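DNA mismatch repair protein MUTS (Thermus aquaticus, PDB 1EWQ) recognises mismatched DNA at the start of mismatch repair and has a weak ATPase activity. Local coordinates at a contact of chain A with DNA and the interface of chains A and B. Residues are numbered along the deposited sequence; one frame, centred on the assembly and turned at random. Chains: chain A/B, DNA mismatch repair protein MUTS.

Contact 1: a contact of chain A with DNA. Residues chain A 16, 106-108, 110. With nucleotides of chain C.
A:Leu16 and A:Val108 each point a backbone N-H at a phosphate of chain C, and these two bonds form the tight part of the contact. It belongs to domain I of MutS, the mismatch-binding domain of the family. A:Leu16 N, at the start of helix 15-26, meets OP1 of the DT15 phosphate at a short 2.5 Å, nearly straight at 168°. A helix start suits an anion, because the N-H groups there look outward and the helix dipole would add to the attraction. On the neighbouring loop, A:Val108 N reaches OP1 of the DC14 phosphate at 2.8 Å, also almost in line. The side chain of A:Leu16 runs with CG anti to the backbone N (chi1 -179°) and lays its branched end along the DC14 sugar, CD2 standing 3.9 Å from C4' of DC14. An apolar leucine suits a deoxyribose carbon wall, while its amide serves the next phosphate. The other side is looser. A:Arg110 reaches over with a chain extended from CG to NE, making a long-range salt bridge from NH2 to OP1 of DC14 at 3.6 Å, where its charge would help to balance the phosphate without tight directional demands. The polar contacts described fall on phosphates and not on bases, which would suit binding with little regard for sequence. Although A:Arg110 NH2 lies 3.2 Å from the DG13 O3' oxygen, its N-H points elsewhere and no hydrogen bond forms.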
loop_
_atom_site.group_PDB
_atom_site.type_symbol
_atom_site.label_atom_id
_atom_site.label_comp_id
_atom_site.label_asym_id
_atom_site.label_seq_id
_atom_site.Cartn_x
_atom_site.Cartn_y
_atom_site.Cartn_z
ATOM N N LEU A 16 -12.004 -29.987 22.822
ATOM C CA LEU A 16 -11.224 -28.773 22.572
ATOM C C LEU A 16 -11.944 -27.851 21.593
ATOM O O LEU A 16 -12.101 -26.655 21.851
ATOM C CB LEU A 16 -9.839 -29.117 22.010
ATOM C CG LEU A 16 -8.908 -27.926 21.738
ATOM C CD1 LEU A 16 -8.577 -27.230 23.049
ATOM C CD2 LEU A 16 -7.626 -28.399 21.052
ATOM N N GLY A 106 -9.163 -32.146 33.407
ATOM C CA GLY A 106 -9.275 -32.537 32.018
ATOM C C GLY A 106 -8.828 -31.418 31.101
ATOM O O GLY A 106 -7.634 -31.134 30.986
ATOM N N LEU A 107 -9.799 -30.775 30.461
ATOM C CA LEU A 107 -9.532 -29.688 29.530
ATOM C C LEU A 107 -9.033 -28.439 30.260
ATOM O O LEU A 107 -9.641 -28.000 31.235
ATOM C CB LEU A 107 -10.812 -29.383 28.746
ATOM C CG LEU A 107 -10.684 -28.668 27.401
ATOM C CD1 LEU A 107 -9.705 -29.415 26.504
ATOM C CD2 LEU A 107 -12.058 -28.586 26.745
ATOM N N VAL A 108 -7.921 -27.876 29.796
ATOM C CA VAL A 108 -7.360 -26.681 30.422
ATOM C C VAL A 108 -8.338 -25.508 30.337
ATOM O O VAL A 108 -9.051 -25.353 29.343
ATOM C CB VAL A 108 -6.028 -26.265 29.753
ATOM C CG1 VAL A 108 -5.500 -24.984 30.385
ATOM C CG2 VAL A 108 -5.004 -27.380 29.896
ATOM N N ARG A 110 -9.723 -22.154 29.486
ATOM C CA ARG A 110 -9.425 -21.157 28.466
ATOM C C ARG A 110 -10.527 -20.114 28.372
ATOM O O ARG A 110 -11.715 -20.439 28.282
ATOM C CB ARG A 110 -9.205 -21.827 27.110
ATOM C CG ARG A 110 -7.983 -22.706 27.131
ATOM C CD ARG A 110 -7.739 -23.461 25.843
ATOM N NE ARG A 110 -6.752 -24.504 26.091
ATOM C CZ ARG A 110 -6.304 -25.357 25.180
ATOM N NH1 ARG A 110 -6.753 -25.296 23.935
ATOM N NH2 ARG A 110 -5.409 -26.273 25.519
ATOM P P DG C 13 0.634 -27.136 28.072
ATOM O OP1 DG C 13 0.471 -25.729 28.535
ATOM O OP2 DG C 13 1.217 -28.158 28.987
ATOM O "O5'" DG C 13 -0.768 -27.662 27.548
ATOM C "C5'" DG C 13 -0.779 -28.554 26.453
ATOM C "C4'" DG C 13 -2.175 -28.752 25.925
ATOM O "O4'" DG C 13 -2.025 -29.618 24.780
ATOM C "C3'" DG C 13 -3.115 -29.482 26.877
ATOM O "O3'" DG C 13 -4.456 -29.071 26.615
ATOM C "C2'" DG C 13 -2.875 -30.947 26.555
ATOM C "C1'" DG C 13 -2.434 -30.945 25.090
ATOM N N9 DG C 13 -1.304 -31.832 24.809
ATOM C C8 DG C 13 -0.281 -32.165 25.665
ATOM N N7 DG C 13 0.577 -32.996 25.139
ATOM C C5 DG C 13 0.096 -33.227 23.858
ATOM C C6 DG C 13 0.603 -34.051 22.815
ATOM O O6 DG C 13 1.605 -34.778 22.824
ATOM N N1 DG C 13 -0.190 -33.977 21.677
ATOM C C2 DG C 13 -1.329 -33.218 21.556
ATOM N N2 DG C 13 -1.969 -33.279 20.379
ATOM N N3 DG C 13 -1.813 -32.455 22.518
ATOM C C4 DG C 13 -1.058 -32.506 23.633
ATOM P P DC C 14 -5.686 -29.942 27.167
ATOM O OP1 DC C 14 -6.807 -29.003 27.437
ATOM O OP2 DC C 14 -5.196 -30.833 28.253
ATOM O "O5'" DC C 14 -6.102 -30.807 25.894
ATOM C "C5'" DC C 14 -6.392 -30.157 24.659
ATOM C "C4'" DC C 14 -6.657 -31.168 23.569
ATOM O "O4'" DC C 14 -5.476 -31.974 23.336
ATOM C "C3'" DC C 14 -7.791 -32.150 23.862
ATOM O "O3'" DC C 14 -8.543 -32.360 22.662
ATOM C "C2'" DC C 14 -7.059 -33.417 24.271
ATOM C "C1'" DC C 14 -5.814 -33.353 23.400
ATOM N N1 DC C 14 -4.634 -34.100 23.893
ATOM C C2 DC C 14 -4.074 -35.104 23.077
ATOM O O2 DC C 14 -4.609 -35.364 21.985
ATOM N N3 DC C 14 -2.971 -35.765 23.501
ATOM C C4 DC C 14 -2.431 -35.468 24.684
ATOM N N4 DC C 14 -1.331 -36.130 25.052
ATOM C C5 DC C 14 -2.993 -34.473 25.544
ATOM C C6 DC C 14 -4.081 -33.820 25.113
ATOM P P DT C 15 -9.987 -33.061 22.731
ATOM O OP1 DT C 15 -10.989 -32.162 22.108
ATOM O OP2 DT C 15 -10.203 -33.565 24.115
ATOM O "O5'" DT C 15 -9.829 -34.297 21.748
ATOM C "C5'" DT C 15 -8.589 -34.978 21.664
ATOM C "C4'" DT C 15 -8.674 -36.100 20.658
ATOM O "O4'" DT C 15 -7.451 -36.856 20.759
ATOM C "C3'" DT C 15 -9.788 -37.097 20.945
ATOM O "O3'" DT C 15 -10.203 -37.700 19.715
ATOM C "C2'" DT C 15 -9.127 -38.089 21.884
ATOM C "C1'" DT C 15 -7.667 -38.074 21.456
ATOM N N1 DT C 15 -6.705 -38.102 22.572
ATOM C C2 DT C 15 -5.514 -38.765 22.379
ATOM O O2 DT C 15 -5.229 -39.341 21.335
ATOM N N3 DT C 15 -4.658 -38.727 23.456
ATOM C C4 DT C 15 -4.870 -38.107 24.673
ATOM O O4 DT C 15 -4.000 -38.150 25.545
ATOM C C5 DT C 15 -6.145 -37.435 24.806
ATOM C C7 DT C 15 -6.461 -36.729 26.087
ATOM C C6 DT C 15 -6.990 -37.473 23.765
#

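Contact 2: the interface of chains A and B. Residues chain A 585-586, 696; chain B 635-637, 640, 667.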
loop_
_atom_site.group_PDB
_atom_site.type_symbol
_atom_site.label_atom_id
_atom_site.label_comp_id
_atom_site.label_asym_id
_atom_site.label_seq_id
_atom_site.Cartn_x
_atom_site.Cartn_y
_atom_site.Cartn_z
ATOM N N ASN A 585 0.651 33.145 -10.993
ATOM C CA ASN A 585 0.903 31.989 -10.155
ATOM C C ASN A 585 2.380 31.625 -10.375
ATOM O O ASN A 585 3.037 32.189 -11.251
ATOM C CB ASN A 585 -0.005 30.836 -10.583
ATOM C CG ASN A 585 -1.470 31.134 -10.339
ATOM O OD1 ASN A 585 -1.911 31.223 -9.191
ATOM N ND2 ASN A 585 -2.231 31.289 -11.417
HETATM N N MSE A 586 2.898 30.696 -9.581
HETATM C CA MSE A 586 4.295 30.282 -9.692
HETATM C C MSE A 586 5.248 31.353 -9.155
HETATM O O MSE A 586 6.453 31.276 -9.362
HETATM C CB MSE A 586 4.658 29.960 -11.149
HETATM C CG MSE A 586 3.889 28.785 -11.745
HETATM SE SE MSE A 586 4.424 28.400 -13.575
HETATM C CE MSE A 586 3.548 29.880 -14.422
ATOM N N HIS A 696 -6.529 36.956 -9.260
ATOM C CA HIS A 696 -6.061 37.497 -10.533
ATOM C C HIS A 696 -6.957 38.661 -10.919
ATOM O O HIS A 696 -6.639 39.419 -11.828
ATOM C CB HIS A 696 -6.135 36.445 -11.640
ATOM C CG HIS A 696 -5.161 35.329 -11.467
ATOM N ND1 HIS A 696 -3.800 35.535 -11.419
ATOM C CD2 HIS A 696 -5.349 33.999 -11.287
ATOM C CE1 HIS A 696 -3.191 34.381 -11.211
ATOM N NE2 HIS A 696 -4.108 33.434 -11.127
ATOM N N GLY B 635 5.451 22.388 -9.432
ATOM C CA GLY B 635 6.009 23.731 -9.783
ATOM C C GLY B 635 5.189 24.485 -10.820
ATOM O O GLY B 635 4.916 25.672 -10.650
ATOM N N LYS B 636 4.806 23.807 -11.900
ATOM C CA LYS B 636 4.013 24.436 -12.954
ATOM C C LYS B 636 2.588 24.623 -12.461
ATOM O O LYS B 636 1.999 23.701 -11.904
ATOM C CB LYS B 636 4.003 23.562 -14.210
ATOM C CG LYS B 636 5.390 23.173 -14.690
ATOM C CD LYS B 636 5.339 22.455 -16.032
ATOM C CE LYS B 636 6.697 22.512 -16.729
ATOM N NZ LYS B 636 6.691 21.765 -18.016
ATOM N N SER B 637 2.040 25.815 -12.658
ATOM C CA SER B 637 0.678 26.106 -12.221
ATOM C C SER B 637 -0.335 25.378 -13.091
ATOM O O SER B 637 0.006 24.828 -14.134
ATOM C CB SER B 637 0.401 27.608 -12.302
ATOM O OG SER B 637 0.496 28.058 -13.639
HETATM N N MSE B 640 -0.529 27.078 -16.636
HETATM C CA MSE B 640 0.545 26.768 -17.573
HETATM C C MSE B 640 0.430 25.350 -18.109
HETATM O O MSE B 640 0.696 25.104 -19.288
HETATM C CB MSE B 640 1.904 26.966 -16.922
HETATM C CG MSE B 640 3.060 26.849 -17.897
HETATM SE SE MSE B 640 4.715 27.133 -16.952
HETATM C CE MSE B 640 5.266 25.361 -16.753
ATOM N N GLY B 667 -8.003 30.421 -15.076
ATOM C CA GLY B 667 -6.777 30.440 -14.301
ATOM C C GLY B 667 -5.897 31.674 -14.395
ATOM O O GLY B 667 -4.769 31.660 -13.904
HETATM O O HOH W 1 -1.642 31.856 -14.142
#
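The P-loop of chain A, through A:Asn585 and A:Met586, meets the signature loop of chain B, B:Gly635 to B:Ser637, and the start of helix 638-652, while the H-loop, with its switch histidine A:His696, faces the D-loop after Walker B at B:Gly667. This is the composite ATPase site of the MutS family, shared between two subunits. A:Met586, a selenomethionine, buries 80 Å² against chain B: its SE touches SE of B:Met640 at 3.6 Å, the two side chains crossing at about a right angle. The long, flexible chain of methionine, here with selenium for sulfur, suits this place, since its bend at chi3 (-75°) turns the CE methyl over B:Ser637 OG. That serine holds its hydroxyl between backbone N and carbonyl carbon, the crowded position (chi1 63°), where it weakly accepts N-H from B:Met640. A:Asn585 packs CB against B:Ser637 CB at 3.7 Å. Its amide lies in plane at the edge of the A:His696 ring and gives a weak, bent bond from ND2 to NE2 at 2.9 Å. An alanine in place of A:His696 would probably leave that amide without its ring acceptor and freer to turn. Direct polar bonds do not cross here; a water does, 2.8 Å from A:Asn585 ND2 and 3.1 Å from B:Gly667 O.

Contact 3: the interface of chains A and B. Residues chain A 446, 467-469; chain B 466-469, 474.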
loop_
_atom_site.group_PDB
_atom_site.type_symbol
_atom_site.label_atom_id
_atom_site.label_comp_id
_atom_site.label_asym_id
_atom_site.label_seq_id
_atom_site.Cartn_x
_atom_site.Cartn_y
_atom_site.Cartn_z
ATOM N N PHE A 446 15.357 -37.900 26.875
ATOM C CA PHE A 446 15.805 -38.998 27.727
ATOM C C PHE A 446 16.369 -38.574 29.079
ATOM O O PHE A 446 16.616 -39.421 29.934
ATOM C CB PHE A 446 16.844 -39.859 26.984
ATOM C CG PHE A 446 16.306 -40.529 25.742
ATOM C CD1 PHE A 446 16.334 -39.877 24.510
ATOM C CD2 PHE A 446 15.746 -41.803 25.810
ATOM C CE1 PHE A 446 15.810 -40.487 23.360
ATOM C CE2 PHE A 446 15.218 -42.425 24.670
ATOM C CZ PHE A 446 15.250 -41.767 23.443
ATOM N N VAL A 467 19.437 -46.999 27.387
ATOM C CA VAL A 467 18.370 -46.001 27.355
ATOM C C VAL A 467 18.071 -45.503 25.943
ATOM O O VAL A 467 16.906 -45.372 25.546
ATOM C CB VAL A 467 18.718 -44.791 28.265
ATOM C CG1 VAL A 467 17.776 -43.636 27.993
ATOM C CG2 VAL A 467 18.607 -45.203 29.723
ATOM N N GLN A 468 19.123 -45.227 25.182
ATOM C CA GLN A 468 18.942 -44.734 23.826
ATOM C C GLN A 468 20.013 -45.295 22.910
ATOM O O GLN A 468 21.206 -45.252 23.233
ATOM C CB GLN A 468 18.997 -43.198 23.801
ATOM C CG GLN A 468 18.775 -42.592 22.413
ATOM C CD GLN A 468 19.049 -41.087 22.353
ATOM O OE1 GLN A 468 18.795 -40.442 21.333
ATOM N NE2 GLN A 468 19.577 -40.530 23.437
ATOM N N THR A 469 19.580 -45.827 21.773
ATOM C CA THR A 469 20.493 -46.384 20.792
ATOM C C THR A 469 20.610 -45.396 19.639
ATOM O O THR A 469 19.607 -44.878 19.141
ATOM C CB THR A 469 19.986 -47.736 20.221
ATOM O OG1 THR A 469 19.896 -48.711 21.272
ATOM C CG2 THR A 469 20.942 -48.245 19.140
ATOM N N PRO B 466 18.345 -53.448 17.360
ATOM C CA PRO B 466 17.887 -52.063 17.497
ATOM C C PRO B 466 18.871 -51.162 16.766
ATOM O O PRO B 466 20.066 -51.447 16.736
ATOM C CB PRO B 466 17.914 -51.847 19.005
ATOM C CG PRO B 466 19.107 -52.657 19.416
ATOM C CD PRO B 466 18.894 -53.946 18.634
ATOM N N VAL B 467 18.370 -50.081 16.177
ATOM C CA VAL B 467 19.222 -49.153 15.442
ATOM C C VAL B 467 18.967 -47.702 15.836
ATOM O O VAL B 467 19.838 -46.843 15.667
ATOM C CB VAL B 467 19.001 -49.297 13.923
ATOM C CG1 VAL B 467 20.017 -48.448 13.170
ATOM C CG2 VAL B 467 19.117 -50.760 13.521
ATOM N N GLN B 468 17.773 -47.428 16.354
ATOM C CA GLN B 468 17.425 -46.076 16.767
ATOM C C GLN B 468 16.319 -46.087 17.812
ATOM O O GLN B 468 15.320 -46.798 17.673
ATOM C CB GLN B 468 16.992 -45.245 15.557
ATOM C CG GLN B 468 16.537 -43.842 15.912
ATOM C CD GLN B 468 16.160 -43.011 14.696
ATOM O OE1 GLN B 468 15.402 -43.458 13.830
ATOM N NE2 GLN B 468 16.680 -41.789 14.633
ATOM N N THR B 469 16.508 -45.294 18.864
ATOM C CA THR B 469 15.535 -45.210 19.942
ATOM C C THR B 469 14.937 -43.813 20.030
ATOM O O THR B 469 15.660 -42.813 20.086
ATOM C CB THR B 469 16.171 -45.543 21.310
ATOM O OG1 THR B 469 16.916 -46.764 21.217
ATOM C CG2 THR B 469 15.083 -45.699 22.366
ATOM N N GLN B 474 11.041 -47.639 19.393
ATOM C CA GLN B 474 12.377 -47.999 18.961
ATOM C C GLN B 474 12.299 -48.707 17.615
ATOM O O GLN B 474 11.327 -49.406 17.321
ATOM C CB GLN B 474 13.014 -48.907 20.014
ATOM C CG GLN B 474 14.520 -48.829 20.095
ATOM C CD GLN B 474 15.061 -49.555 21.310
ATOM O OE1 GLN B 474 16.263 -49.555 21.560
ATOM N NE2 GLN B 474 14.169 -50.180 22.074
#
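A:Thr469 and B:Thr469 meet at the ends of strands 465-469, where the beta hairpins of the two MutS subunits touch on the DNA-binding side of the dimer. The bonds are not mirrored. A:Thr469 N gives its hydrogen to the hydroxyl B:Thr469 OG1 at 2.9 Å, whereas B:Thr469 N binds the carbonyl A:Thr469 O at 3.1 Å, in the carbonyl plane and on a lone pair. The two side chains cross at about a right angle. Threonine suits the place because one carbon carries both a hydroxyl for bonding and a methyl for packing. In B:Thr469 the methyl CG2 is anti to the backbone N (chi1 -49° for OG1) and lies 4.0 Å from A:Phe446 CE2, while A:Thr469 CG2 rests 3.9 Å from the backbone carbon C of B:Val467. Further out, the tip of the A:Phe446 ring, CZ, stands 3.5 Å from B:Thr469 O. Behind these, B:Gln474, on the returning strand 473-477, extends to accept a hydrogen bond from B:Thr469 OG1 on its OE1 at 2.9 Å, the donor tilted 45° out of the amide plane, which spends the hydroxyl hydrogen and would leave the oxygen to accept from A:Thr469 N. A:Gln468 CB lies over the centre of one face of A:Phe446, 3.9 Å above its plane.

Contact 4: the interface of chains A and B. Residues chain A 737-739, 742, 747, 755, 759; chain B 639, 672, 675-676.
B:Ile676 sets its CD1 methyl against A:Val739 CG2 and A:Ala755 CB, which lie side by side, forming the apolar centre. CD1 of B:Ile676 is 3.8 Å from A:Val739 CG2, and the two side chains slide past each other in opposite directions. A:Ala742 CB comes to the methyl from another side, a little further off. With CG1 anti to the carbonyl carbon (chi1 -65°), the isoleucine sends its longer branch across, and the small alanines let it come near the helix backbones. B:Ala675, one residue earlier, likewise needs little room: its CB sits 3.5 Å from A:Ala755 O. Toward the rim, A:Leu759 lays its branched end against the carboxylate of B:Asp672, whose OD1 lies 3.3 Å from A:Leu759 CD1. The other oxygen, OD2 of B:Asp672, accepts the N-H of A:Val739 at 3.2 Å with its anti lone pair, 161° at the hydrogen. An acid suits this spot, because the start of helix 738-744 offers N-H groups and a dipole that would probably stabilise its charge. An alanine in place of B:Asp672 would probably leave that amide without its acceptor and open a gap beside A:Leu759. Further along the rim, B:Phe639 brings CE2 of its ring to 3.3 Å from A:Gly738 O. The contact lies in the ATPase domain V, where the C-terminal helices 738-744 and 749-762 of chain A cover helices 638-652 and 670-687 of chain B.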
loop_
_atom_site.group_PDB
_atom_site.type_symbol
_atom_site.label_atom_id
_atom_site.label_comp_id
_atom_site.label_asym_id
_atom_site.label_seq_id
_atom_site.Cartn_x
_atom_site.Cartn_y
_atom_site.Cartn_z
ATOM N N TYR A 737 0.144 38.747 -16.734
ATOM C CA TYR A 737 1.151 37.920 -17.397
ATOM C C TYR A 737 0.578 36.651 -18.022
ATOM O O TYR A 737 1.320 35.800 -18.513
ATOM C CB TYR A 737 2.287 37.559 -16.421
ATOM C CG TYR A 737 3.176 38.734 -16.076
ATOM C CD1 TYR A 737 2.845 39.603 -15.036
ATOM C CD2 TYR A 737 4.296 39.035 -16.855
ATOM C CE1 TYR A 737 3.601 40.749 -14.786
ATOM C CE2 TYR A 737 5.058 40.180 -16.614
ATOM C CZ TYR A 737 4.701 41.034 -15.581
ATOM O OH TYR A 737 5.419 42.185 -15.366
ATOM N N GLY A 738 -0.747 36.542 -18.019
ATOM C CA GLY A 738 -1.405 35.372 -18.583
ATOM C C GLY A 738 -0.946 35.011 -19.982
ATOM O O GLY A 738 -0.534 33.877 -20.245
ATOM N N VAL A 739 -1.007 35.982 -20.886
ATOM C CA VAL A 739 -0.597 35.757 -22.270
ATOM C C VAL A 739 0.892 35.397 -22.344
ATOM O O VAL A 739 1.280 34.521 -23.108
ATOM C CB VAL A 739 -0.904 37.003 -23.145
ATOM C CG1 VAL A 739 -0.443 36.769 -24.569
ATOM C CG2 VAL A 739 -2.398 37.283 -23.136
ATOM N N ALA A 742 1.351 31.973 -21.276
ATOM C CA ALA A 742 0.863 31.133 -22.365
ATOM C C ALA A 742 1.981 30.994 -23.397
ATOM O O ALA A 742 2.290 29.888 -23.851
ATOM C CB ALA A 742 -0.377 31.762 -23.022
ATOM N N LEU A 747 2.485 28.238 -26.610
ATOM C CA LEU A 747 1.422 28.635 -27.538
ATOM C C LEU A 747 2.122 29.215 -28.763
ATOM O O LEU A 747 3.079 29.977 -28.639
ATOM C CB LEU A 747 0.517 29.717 -26.940
ATOM C CG LEU A 747 -0.900 29.379 -26.465
ATOM C CD1 LEU A 747 -1.666 30.673 -26.284
ATOM C CD2 LEU A 747 -1.635 28.505 -27.464
ATOM N N ALA A 755 -3.728 37.192 -29.363
ATOM C CA ALA A 755 -4.243 37.422 -28.017
ATOM C C ALA A 755 -3.817 38.807 -27.511
ATOM O O ALA A 755 -4.622 39.523 -26.905
ATOM C CB ALA A 755 -3.750 36.330 -27.059
ATOM N N LEU A 759 -6.270 41.822 -26.393
ATOM C CA LEU A 759 -6.144 42.451 -25.081
ATOM C C LEU A 759 -6.101 43.969 -25.200
ATOM O O LEU A 759 -6.797 44.684 -24.480
ATOM C CB LEU A 759 -4.864 41.983 -24.385
ATOM C CG LEU A 759 -4.960 41.118 -23.130
ATOM C CD1 LEU A 759 -3.557 40.923 -22.563
ATOM C CD2 LEU A 759 -5.857 41.774 -22.098
ATOM N N PHE B 639 -2.703 26.745 -14.793
ATOM C CA PHE B 639 -2.854 27.502 -16.033
ATOM C C PHE B 639 -1.785 27.149 -17.067
ATOM O O PHE B 639 -2.098 26.936 -18.242
ATOM C CB PHE B 639 -2.800 29.002 -15.737
ATOM C CG PHE B 639 -2.876 29.874 -16.963
ATOM C CD1 PHE B 639 -4.088 30.057 -17.635
ATOM C CD2 PHE B 639 -1.736 30.519 -17.444
ATOM C CE1 PHE B 639 -4.165 30.876 -18.773
ATOM C CE2 PHE B 639 -1.796 31.339 -18.579
ATOM C CZ PHE B 639 -3.014 31.519 -19.247
ATOM N N ASP B 672 -7.015 38.724 -19.987
ATOM C CA ASP B 672 -6.079 37.795 -20.602
ATOM C C ASP B 672 -6.775 36.473 -20.874
ATOM O O ASP B 672 -6.538 35.844 -21.903
ATOM C CB ASP B 672 -4.862 37.572 -19.704
ATOM C CG ASP B 672 -3.895 38.735 -19.752
ATOM O OD1 ASP B 672 -4.351 39.882 -19.573
ATOM O OD2 ASP B 672 -2.682 38.511 -19.972
ATOM N N ALA B 675 -9.049 36.909 -23.980
ATOM C CA ALA B 675 -8.199 37.124 -25.149
ATOM C C ALA B 675 -7.623 35.788 -25.640
ATOM O O ALA B 675 -7.595 35.504 -26.840
ATOM C CB ALA B 675 -7.072 38.084 -24.799
ATOM N N ILE B 676 -7.168 34.971 -24.698
ATOM C CA ILE B 676 -6.593 33.666 -25.010
ATOM C C ILE B 676 -7.582 32.682 -25.637
ATOM O O ILE B 676 -7.297 32.083 -26.668
ATOM C CB ILE B 676 -6.018 32.993 -23.747
ATOM C CG1 ILE B 676 -4.850 33.814 -23.209
ATOM C CG2 ILE B 676 -5.593 31.561 -24.057
ATOM C CD1 ILE B 676 -3.686 33.905 -24.165
#

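Contacts 2 and 4 lie at one end of a long dimer and contact 3 at the other, with contact 1, on the DNA, nearer contact 3. Contacts 2 and 4 are about 13 Å apart between the centres of their C-alpha atoms and share helix 638-652 of chain B, so nucleotide site and helix packing form one interface. Contact 3 is about 84 Å from contact 2 and 94 Å from contact 4; contact 1 is 33 Å from contact 3 and 70 Å from contact 2. Joined at both ends, the subunits enclose the DNA, and any signal between mismatch and ATPase would have to travel through the protein.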